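PDB 4Z0P: NAD-dependent dehydrogenase from Rhizobium meliloti, which reduces glyoxylate and hydroxypyruvate to the corresponding hydroxy acids, using NADPH as the electron donor. Local coordinates for residues A[146-151]-A[168-173]; A[141-146]-A[194-199]. All blocks are in the same frame, centred on the assembly; numbering follows the deposited sequence. Where two conformers were deposited one is given.

Contact 1 (A[146-151]-A[168-173]); sequences MGMGVL and GWSRSK. With NDP (NADPH dihydro-nicotinamide-adenine-dinucleotide phosphate), chain H.
The indole of W169 is approached obliquely by two groups: the methyl CE of M146, 3.6 Å from W169 CZ3, and the adenine of NADPH, whose C2A is 3.4 Å from W169 CH2. The M146 chain bends at chi3 (66°), which brings CE up to the six-membered ring, and with SD 5.2 Å from that ring's centroid this is a Met-aromatic contact. The second flat group, the R171 guanidinium, carries adenine N6A over one face, toward the rim. An alanine at W169 would probably leave M146 CE and adenine C2A without this neighbour, and A184 O without its indole donor. Both segments belong to the first beta-alpha-beta unit of the Rossmann fold: M146 and W169 form a parallel bridge, and G147 N donates to W169 O (2.8 Å, 170°). G147 and G149 fit the GxGxxG pattern, and a side chain on G149 would run into O5B of NADPH. At the start of helix 150-161, V150 N and L151 N bind the two phosphates through O2A and O1N. The extra phosphate that distinguishes NADPH from NADH is gripped at O2X by S172, from both N and OG (2.8 Å to OG), while S170 OG donates to S172 O.

Contact 2 (A[141-146]-A[194-199]); sequences VTVGIM and TDFLVG
V141 lays its CG1 methyl over the centre of one F196 ring face, 3.6 Å from the centroid, the two side chains crossing at about a right angle. CG1 stands anti to the backbone N (chi1 170°), which turns it onto the ring as a CH-pi contact. Strands 142-146 and 196-199 run parallel here in the middle of the Rossmann sheet, their axes 4.7 Å apart at closest approach. One face carries V143, I145, F196 and V198, of which V143, F196 and V198 pack against helix 97-115. Here V143 and V198 cross obliquely with CG1 of V143 3.7 Å from CG2 of V198, whereas I145 and V198 lie side by side, pointing the same way. On the other face M146 reaches L197 with its sulfur, SD 3.7 Å from L197 CD1; helix 187-193 covers them. G144 belongs to this face as well: a CB on it would clash with T194 OG1, which sits 3.6 Å from G144 CA and is hydrogen-bonded to F190 O. Between the strands, backbone bonds alternate from G144 N to F196 O, from V198 N to G144 O and from M146 N to V198 O. At the N-terminal end T142 O takes two donors, D195 N and F196 N, and T142 N donates a hydrogen bond to D195 OD2, 2.8 Å away and nearly straight at 177°, on the anti side of the carboxylate.

Both contacts involve the seven-stranded parallel sheet of the coenzyme-binding domain, their centres 12 Å apart, and M146 belongs to both. Strand 142-146 comes first in the chain, then helix 150-161 and strand 165-169; strand 196-199 follows later. Across the sheet the order differs: 142-146 is flanked by 165-169, its partner in contact 1, and by 196-199, its partner in contact 2. W169 N lies 2.8 Å from I145 O, a probable hydrogen bond joining the two directly. Contact 2 thus forms part of the sheet's core, while contact 1 sits at the C-terminal ends of the strands, where the loops that follow receive NADPH.

Contact 1 (A[146-151]-A[168-173])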
ATOM      1  N   MET A 146      -6.379   7.552 -15.452  1.00 19.93           N
ATOM      2  CA  MET A 146      -6.621   8.682 -16.349  1.00 20.19           C
ATOM      3  C   MET A 146      -5.616   9.788 -16.012  1.00 23.25           C
ATOM      4  O   MET A 146      -5.649  10.360 -14.917  1.00 21.11           O
ATOM      5  CB  MET A 146      -8.054   9.167 -16.261  1.00 22.62           C
ATOM      6  CG  MET A 146      -9.033   8.196 -16.896  1.00 20.88           C
ATOM      7  SD  MET A 146     -10.778   8.536 -16.682  1.00 22.70           S
ATOM      8  CE  MET A 146     -10.962  10.034 -17.598  1.00 21.73           C
ATOM      9  N   GLY A 147      -4.745  10.082 -16.988  1.00 21.81           N
ATOM     10  CA  GLY A 147      -3.603  10.988 -16.829  1.00 22.89           C
ATOM     11  C   GLY A 147      -2.321  10.193 -16.793  1.00 22.69           C
ATOM     12  O   GLY A 147      -2.042   9.529 -15.799  1.00 26.10           O
ATOM     13  N   MET A 148      -1.564  10.224 -17.881  1.00 21.51           N
ATOM     14  CA  MET A 148      -0.344   9.428 -18.072  0.50 23.52           C
ATOM     15  C   MET A 148       0.872  10.342 -18.141  1.00 23.40           C
ATOM     16  O   MET A 148       1.714  10.206 -19.035  1.00 23.93           O
ATOM     17  CB  MET A 148      -0.445   8.629 -19.380  0.50 24.28           C
ATOM     18  CG  MET A 148      -1.295   7.384 -19.288  0.50 28.81           C
ATOM     19  SD  MET A 148      -0.395   6.089 -18.422  0.50 27.23           S
ATOM     20  CE  MET A 148      -1.066   6.228 -16.771  0.50 18.24           C
ATOM     21  N   GLY A 149       0.947  11.284 -17.217  1.00 22.62           N
ATOM     22  CA  GLY A 149       2.046  12.209 -17.156  1.00 24.87           C
ATOM     23  C   GLY A 149       3.076  11.756 -16.146  1.00 23.57           C
ATOM     24  O   GLY A 149       3.255  10.553 -15.906  1.00 20.86           O
ATOM     25  N   VAL A 150       3.742  12.719 -15.522  1.00 20.28           N
ATOM     26  CA  VAL A 150       4.780  12.390 -14.544  1.00 21.58           C
ATOM     27  C   VAL A 150       4.211  11.480 -13.455  1.00 22.33           C
ATOM     28  O   VAL A 150       4.780  10.417 -13.141  1.00 22.65           O
ATOM     29  CB  VAL A 150       5.392  13.668 -13.933  1.00 21.21           C
ATOM     30  CG1 VAL A 150       6.364  13.336 -12.810  1.00 22.49           C
ATOM     31  CG2 VAL A 150       6.147  14.449 -15.004  1.00 24.92           C
ATOM     32  N   LEU A 151       3.065  11.866 -12.897  1.00 19.03           N
ATOM     33  CA  LEU A 151       2.503  11.124 -11.757  1.00 20.35           C
ATOM     34  C   LEU A 151       1.835   9.832 -12.203  1.00 19.76           C
ATOM     35  O   LEU A 151       2.073   8.762 -11.621  1.00 20.98           O
ATOM     36  CB  LEU A 151       1.553  12.027 -10.958  1.00 19.61           C
ATOM     37  CG  LEU A 151       2.196  13.286 -10.382  1.00 21.26           C
ATOM     38  CD1 LEU A 151       1.196  14.117  -9.565  1.00 21.46           C
ATOM     39  CD2 LEU A 151       3.456  13.004  -9.576  1.00 21.25           C
ATOM     40  N   GLY A 168      -3.706   2.608 -18.957  1.00 22.63           N
ATOM     41  CA  GLY A 168      -3.664   4.071 -18.868  1.00 23.23           C
ATOM     42  C   GLY A 168      -4.412   4.761 -19.990  1.00 20.40           C
ATOM     43  O   GLY A 168      -4.556   4.209 -21.079  1.00 24.38           O
ATOM     44  N   TRP A 169      -4.852   5.987 -19.704  1.00 22.43           N
ATOM     45  CA  TRP A 169      -5.540   6.818 -20.688  1.00 21.93           C
ATOM     46  C   TRP A 169      -5.050   8.246 -20.591  1.00 20.72           C
ATOM     47  O   TRP A 169      -4.837   8.775 -19.499  1.00 22.10           O
ATOM     48  CB  TRP A 169      -7.049   6.753 -20.460  1.00 24.35           C
ATOM     49  CG  TRP A 169      -7.859   7.615 -21.368  1.00 24.43           C
ATOM     50  CD1 TRP A 169      -8.346   7.279 -22.603  1.00 27.28           C
ATOM     51  CD2 TRP A 169      -8.300   8.962 -21.123  1.00 24.86           C
ATOM     52  NE1 TRP A 169      -9.069   8.326 -23.134  1.00 23.74           N
ATOM     53  CE2 TRP A 169      -9.036   9.375 -22.252  1.00 24.30           C
ATOM     54  CE3 TRP A 169      -8.137   9.860 -20.063  1.00 24.21           C
ATOM     55  CZ2 TRP A 169      -9.651  10.644 -22.332  1.00 26.10           C
ATOM     56  CZ3 TRP A 169      -8.724  11.123 -20.151  1.00 27.68           C
ATOM     57  CH2 TRP A 169      -9.465  11.506 -21.278  1.00 25.63           C
ATOM     58  N   SER A 170      -4.873   8.872 -21.756  1.00 23.44           N
ATOM     59  CA  SER A 170      -4.581  10.312 -21.812  1.00 23.06           C
ATOM     60  C   SER A 170      -4.936  10.784 -23.199  1.00 26.67           C
ATOM     61  O   SER A 170      -5.413   9.994 -24.021  1.00 26.87           O
ATOM     62  CB  SER A 170      -3.116  10.594 -21.450  1.00 26.89           C
ATOM     63  OG  SER A 170      -2.235   9.885 -22.307  1.00 33.72           O
ATOM     64  N   ARG A 171      -4.705  12.057 -23.479  1.00 33.11           N
ATOM     65  CA  ARG A 171      -5.149  12.607 -24.766  1.00 35.95           C
ATOM     66  C   ARG A 171      -4.405  11.965 -25.918  1.00 40.56           C
ATOM     67  O   ARG A 171      -5.023  11.486 -26.880  1.00 39.78           O
ATOM     68  CB  ARG A 171      -5.006  14.127 -24.773  1.00 42.64           C
ATOM     69  CG  ARG A 171      -5.532  14.771 -26.049  1.00 59.77           C
ATOM     70  CD  ARG A 171      -6.188  16.118 -25.787  1.00 75.79           C
ATOM     71  NE  ARG A 171      -5.345  16.989 -24.977  1.00 60.10           N
ATOM     72  CZ  ARG A 171      -5.734  18.158 -24.472  1.00 85.69           C
ATOM     73  NH1 ARG A 171      -6.964  18.638 -24.690  1.00 60.62           N
ATOM     74  NH2 ARG A 171      -4.874  18.861 -23.744  1.00 70.44           N
ATOM     75  N   SER A 172      -3.080  11.971 -25.831  1.00 44.10           N
ATOM     76  CA  SER A 172      -2.249  11.238 -26.780  1.00 57.27           C
ATOM     77  C   SER A 172      -1.882   9.899 -26.155  1.00 54.37           C
ATOM     78  O   SER A 172      -1.865   9.760 -24.931  1.00 64.96           O
ATOM     79  CB  SER A 172      -0.993  12.042 -27.148  1.00 66.35           C
ATOM     80  OG  SER A 172      -0.356  12.591 -26.000  1.00 57.79           O
ATOM     81  N   LYS A 173      -1.595   8.913 -26.998  1.00 50.93           N
ATOM     82  CA  LYS A 173      -1.170   7.584 -26.540  1.00 79.22           C
ATOM     83  C   LYS A 173       0.302   7.609 -26.105  1.00 73.24           C
ATOM     84  O   LYS A 173       1.151   8.115 -26.827  1.00 59.53           O
ATOM     85  CB  LYS A 173      -1.369   6.545 -27.648  1.00 82.73           C
ATOM     86  CG  LYS A 173      -1.398   5.109 -27.150  1.00 61.75           C
ATOM     87  CD  LYS A 173      -1.869   4.142 -28.229  1.00 67.02           C
ATOM     88  CE  LYS A 173      -3.384   4.144 -28.381  1.00 90.37           C
ATOM     89  NZ  LYS A 173      -3.839   3.346 -29.553  1.00 86.63           N
TER
HETATM   90  PA  NDP H 407       1.484  16.028 -16.268  1.00 22.22           P
HETATM   91  O1A NDP H 407       1.320  17.326 -17.043  1.00 23.33           O
HETATM   92  O2A NDP H 407       2.827  15.378 -16.290  1.00 20.98           O
HETATM   93  O5B NDP H 407       0.419  15.019 -16.865  1.00 22.21           O
HETATM   94  C5B NDP H 407      -0.911  15.370 -17.185  1.00 22.18           C
HETATM   95  C4B NDP H 407      -1.523  14.228 -17.948  1.00 20.95           C
HETATM   96  O4B NDP H 407      -2.907  14.530 -18.112  1.00 22.00           O
HETATM   97  C3B NDP H 407      -0.951  14.032 -19.351  1.00 26.81           C
HETATM   98  O3B NDP H 407      -0.918  12.634 -19.612  1.00 25.11           O
HETATM   99  C2B NDP H 407      -1.969  14.719 -20.235  1.00 21.31           C
HETATM  100  O2B NDP H 407      -2.056  14.213 -21.553  1.00 25.18           O
HETATM  101  C1B NDP H 407      -3.230  14.382 -19.484  1.00 22.35           C
HETATM  102  N9A NDP H 407      -4.317  15.289 -19.890  1.00 22.60           N
HETATM  103  C8A NDP H 407      -4.461  16.614 -19.687  1.00 23.91           C
HETATM  104  N7A NDP H 407      -5.569  17.108 -20.192  1.00 24.20           N
HETATM  105  C5A NDP H 407      -6.182  16.027 -20.760  1.00 21.99           C
HETATM  106  C6A NDP H 407      -7.383  15.873 -21.480  1.00 27.11           C
HETATM  107  N6A NDP H 407      -8.226  16.904 -21.723  1.00 25.74           N
HETATM  108  N1A NDP H 407      -7.715  14.630 -21.927  1.00 26.72           N
HETATM  109  C2A NDP H 407      -6.878  13.611 -21.683  1.00 29.50           C
HETATM  110  N3A NDP H 407      -5.715  13.640 -21.025  1.00 22.91           N
HETATM  111  C4A NDP H 407      -5.427  14.889 -20.575  1.00 21.86           C
HETATM  112  O3  NDP H 407       0.964  16.385 -14.781  1.00 20.43           O
HETATM  113  PN  NDP H 407       1.448  15.562 -13.469  1.00 21.03           P
HETATM  114  O1N NDP H 407       1.340  14.094 -13.712  1.00 21.42           O
HETATM  115  O2N NDP H 407       2.727  16.118 -12.954  1.00 19.75           O
HETATM  116  O5D NDP H 407       0.333  16.089 -12.462  1.00 20.48           O
HETATM  117  C5D NDP H 407      -1.023  15.775 -12.707  1.00 19.33           C
HETATM  118  C4D NDP H 407      -1.934  16.555 -11.770  1.00 20.88           C
HETATM  119  O4D NDP H 407      -1.908  15.986 -10.460  1.00 20.78           O
HETATM  120  C3D NDP H 407      -1.564  18.010 -11.512  1.00 21.22           C
HETATM  121  O3D NDP H 407      -1.998  18.849 -12.601  1.00 21.88           O
HETATM  122  C2D NDP H 407      -2.254  18.365 -10.210  1.00 19.17           C
HETATM  123  O2D NDP H 407      -3.566  18.899 -10.462  1.00 21.64           O
HETATM  124  C1D NDP H 407      -2.393  16.966  -9.556  1.00 19.03           C
HETATM  125  N1N NDP H 407      -1.659  16.854  -8.293  1.00 18.19           N
HETATM  126  C2N NDP H 407      -2.328  16.627  -7.096  1.00 19.14           C
HETATM  127  C3N NDP H 407      -1.663  16.501  -5.914  1.00 19.34           C
HETATM  128  C7N NDP H 407      -2.336  16.104  -4.633  1.00 19.89           C
HETATM  129  O7N NDP H 407      -1.712  16.283  -3.568  1.00 21.15           O
HETATM  130  N7N NDP H 407      -3.554  15.607  -4.654  1.00 18.97           N
HETATM  131  C4N NDP H 407      -0.189  16.672  -5.890  1.00 21.07           C
HETATM  132  C5N NDP H 407       0.440  16.931  -7.208  1.00 19.76           C
HETATM  133  C6N NDP H 407      -0.263  16.989  -8.324  1.00 19.04           C
HETATM  134  P2B NDP H 407      -0.915  14.532 -22.644  1.00 37.25           P
HETATM  135  O1X NDP H 407       0.256  13.695 -22.198  1.00 63.70           O
HETATM  136  O2X NDP H 407      -1.561  14.025 -23.921  1.00 36.38           O
HETATM  137  O3X NDP H 407      -0.674  15.994 -22.607  1.00 31.15           O

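Contact 2 (A[141-146]-A[194-199])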
ATOM      1  N   VAL A 141      -7.431  -7.622 -10.502  1.00 23.07           N
ATOM      2  CA  VAL A 141      -7.990  -6.257 -10.585  1.00 21.25           C
ATOM      3  C   VAL A 141      -7.245  -5.472 -11.653  1.00 22.95           C
ATOM      4  O   VAL A 141      -6.010  -5.456 -11.692  1.00 22.53           O
ATOM      5  CB  VAL A 141      -7.867  -5.542  -9.234  1.00 21.10           C
ATOM      6  CG1 VAL A 141      -8.213  -4.032  -9.319  1.00 24.25           C
ATOM      7  CG2 VAL A 141      -8.755  -6.248  -8.218  1.00 23.12           C
ATOM      8  N   THR A 142      -8.014  -4.801 -12.504  1.00 22.00           N
ATOM      9  CA  THR A 142      -7.444  -3.861 -13.465  1.00 20.20           C
ATOM     10  C   THR A 142      -7.585  -2.448 -12.917  1.00 20.31           C
ATOM     11  O   THR A 142      -8.708  -1.969 -12.662  1.00 20.48           O
ATOM     12  CB  THR A 142      -8.113  -3.975 -14.844  1.00 24.85           C
ATOM     13  OG1 THR A 142      -7.830  -5.276 -15.391  1.00 23.32           O
ATOM     14  CG2 THR A 142      -7.544  -2.930 -15.780  1.00 23.91           C
ATOM     15  N   VAL A 143      -6.447  -1.806 -12.707  1.00 19.75           N
ATOM     16  CA  VAL A 143      -6.400  -0.381 -12.332  1.00 18.60           C
ATOM     17  C   VAL A 143      -6.241   0.409 -13.612  1.00 18.97           C
ATOM     18  O   VAL A 143      -5.322   0.153 -14.409  1.00 19.66           O
ATOM     19  CB  VAL A 143      -5.242  -0.057 -11.377  1.00 19.98           C
ATOM     20  CG1 VAL A 143      -5.262   1.424 -10.992  1.00 19.84           C
ATOM     21  CG2 VAL A 143      -5.298  -0.943 -10.130  1.00 21.44           C
ATOM     22  N   GLY A 144      -7.131   1.363 -13.814  1.00 19.24           N
ATOM     23  CA  GLY A 144      -7.089   2.208 -14.996  1.00 20.98           C
ATOM     24  C   GLY A 144      -6.782   3.621 -14.554  1.00 21.40           C
ATOM     25  O   GLY A 144      -7.527   4.171 -13.754  1.00 21.02           O
ATOM     26  N   ILE A 145      -5.706   4.206 -15.076  1.00 19.66           N
ATOM     27  CA  ILE A 145      -5.282   5.540 -14.669  1.00 18.52           C
ATOM     28  C   ILE A 145      -5.568   6.532 -15.773  1.00 20.63           C
ATOM     29  O   ILE A 145      -5.105   6.348 -16.904  1.00 20.36           O
ATOM     30  CB  ILE A 145      -3.782   5.572 -14.324  1.00 17.19           C
ATOM     31  CG1 ILE A 145      -3.493   4.605 -13.164  1.00 19.82           C
ATOM     32  CG2 ILE A 145      -3.367   6.993 -13.945  1.00 22.64           C
ATOM     33  CD1 ILE A 145      -2.033   4.290 -13.003  1.00 25.46           C
ATOM     34  N   MET A 146      -6.379   7.552 -15.452  1.00 19.93           N
ATOM     35  CA  MET A 146      -6.621   8.682 -16.349  1.00 20.19           C
ATOM     36  C   MET A 146      -5.616   9.788 -16.012  1.00 23.25           C
ATOM     37  O   MET A 146      -5.649  10.360 -14.917  1.00 21.11           O
ATOM     38  CB  MET A 146      -8.054   9.167 -16.261  1.00 22.62           C
ATOM     39  CG  MET A 146      -9.033   8.196 -16.896  1.00 20.88           C
ATOM     40  SD  MET A 146     -10.778   8.536 -16.682  1.00 22.70           S
ATOM     41  CE  MET A 146     -10.962  10.034 -17.598  1.00 21.73           C
ATOM     42  N   THR A 194     -11.860  -1.239 -16.688  1.00 21.13           N
ATOM     43  CA  THR A 194     -11.302  -0.719 -15.461  1.00 18.57           C
ATOM     44  C   THR A 194     -12.150  -1.082 -14.257  1.00 22.59           C
ATOM     45  O   THR A 194     -13.322  -0.772 -14.220  1.00 21.69           O
ATOM     46  CB  THR A 194     -11.128   0.809 -15.554  1.00 21.82           C
ATOM     47  OG1 THR A 194     -10.139   1.077 -16.553  1.00 21.95           O
ATOM     48  CG2 THR A 194     -10.673   1.389 -14.212  1.00 20.13           C
ATOM     49  N   ASP A 195     -11.526  -1.717 -13.266  1.00 20.12           N
ATOM     50  CA  ASP A 195     -12.150  -1.984 -11.967  1.00 19.16           C
ATOM     51  C   ASP A 195     -11.915  -0.879 -10.947  1.00 21.34           C
ATOM     52  O   ASP A 195     -12.827  -0.504 -10.214  1.00 21.85           O
ATOM     53  CB  ASP A 195     -11.620  -3.303 -11.372  1.00 20.72           C
ATOM     54  CG  ASP A 195     -11.819  -4.503 -12.288  1.00 25.36           C
ATOM     55  OD1 ASP A 195     -12.966  -4.702 -12.765  1.00 23.45           O
ATOM     56  OD2 ASP A 195     -10.824  -5.271 -12.543  1.00 23.27           O
ATOM     57  N   PHE A 196     -10.672  -0.423 -10.834  1.00 18.69           N
ATOM     58  CA  PHE A 196     -10.305   0.702  -9.965  1.00 19.42           C
ATOM     59  C   PHE A 196      -9.860   1.841 -10.871  1.00 20.13           C
ATOM     60  O   PHE A 196      -8.815   1.745 -11.510  1.00 19.91           O
ATOM     61  CB  PHE A 196      -9.113   0.382  -9.043  1.00 20.17           C
ATOM     62  CG  PHE A 196      -9.354  -0.647  -7.950  1.00 18.50           C
ATOM     63  CD1 PHE A 196     -10.555  -1.331  -7.781  1.00 21.38           C
ATOM     64  CD2 PHE A 196      -8.297  -0.955  -7.090  1.00 20.15           C
ATOM     65  CE1 PHE A 196     -10.701  -2.270  -6.755  1.00 23.21           C
ATOM     66  CE2 PHE A 196      -8.437  -1.905  -6.080  1.00 19.25           C
ATOM     67  CZ  PHE A 196      -9.635  -2.561  -5.919  1.00 22.17           C
ATOM     68  N   LEU A 197     -10.636   2.928 -10.891  1.00 18.15           N
ATOM     69  CA  LEU A 197     -10.307   4.106 -11.682  1.00 19.24           C
ATOM     70  C   LEU A 197      -9.516   5.081 -10.842  1.00 21.49           C
ATOM     71  O   LEU A 197      -9.993   5.494  -9.785  1.00 19.93           O
ATOM     72  CB  LEU A 197     -11.587   4.785 -12.170  1.00 20.08           C
ATOM     73  CG  LEU A 197     -11.377   6.052 -13.020  1.00 21.31           C
ATOM     74  CD1 LEU A 197     -10.641   5.731 -14.298  1.00 25.69           C
ATOM     75  CD2 LEU A 197     -12.705   6.701 -13.344  1.00 22.35           C
ATOM     76  N   VAL A 198      -8.344   5.483 -11.328  1.00 18.76           N
ATOM     77  CA  VAL A 198      -7.478   6.449 -10.650  1.00 18.11           C
ATOM     78  C   VAL A 198      -7.373   7.702 -11.502  1.00 21.12           C
ATOM     79  O   VAL A 198      -6.938   7.640 -12.658  1.00 20.84           O
ATOM     80  CB  VAL A 198      -6.063   5.899 -10.430  1.00 19.22           C
ATOM     81  CG1 VAL A 198      -5.125   6.956  -9.838  1.00 21.76           C
ATOM     82  CG2 VAL A 198      -6.116   4.702  -9.476  1.00 19.99           C
ATOM     83  N   GLY A 199      -7.752   8.835 -10.924  1.00 19.44           N
ATOM     84  CA  GLY A 199      -7.619  10.130 -11.574  1.00 20.23           C
ATOM     85  C   GLY A 199      -6.329  10.860 -11.175  1.00 18.95           C
ATOM     86  O   GLY A 199      -6.134  11.205 -10.011  1.00 18.64           O
TER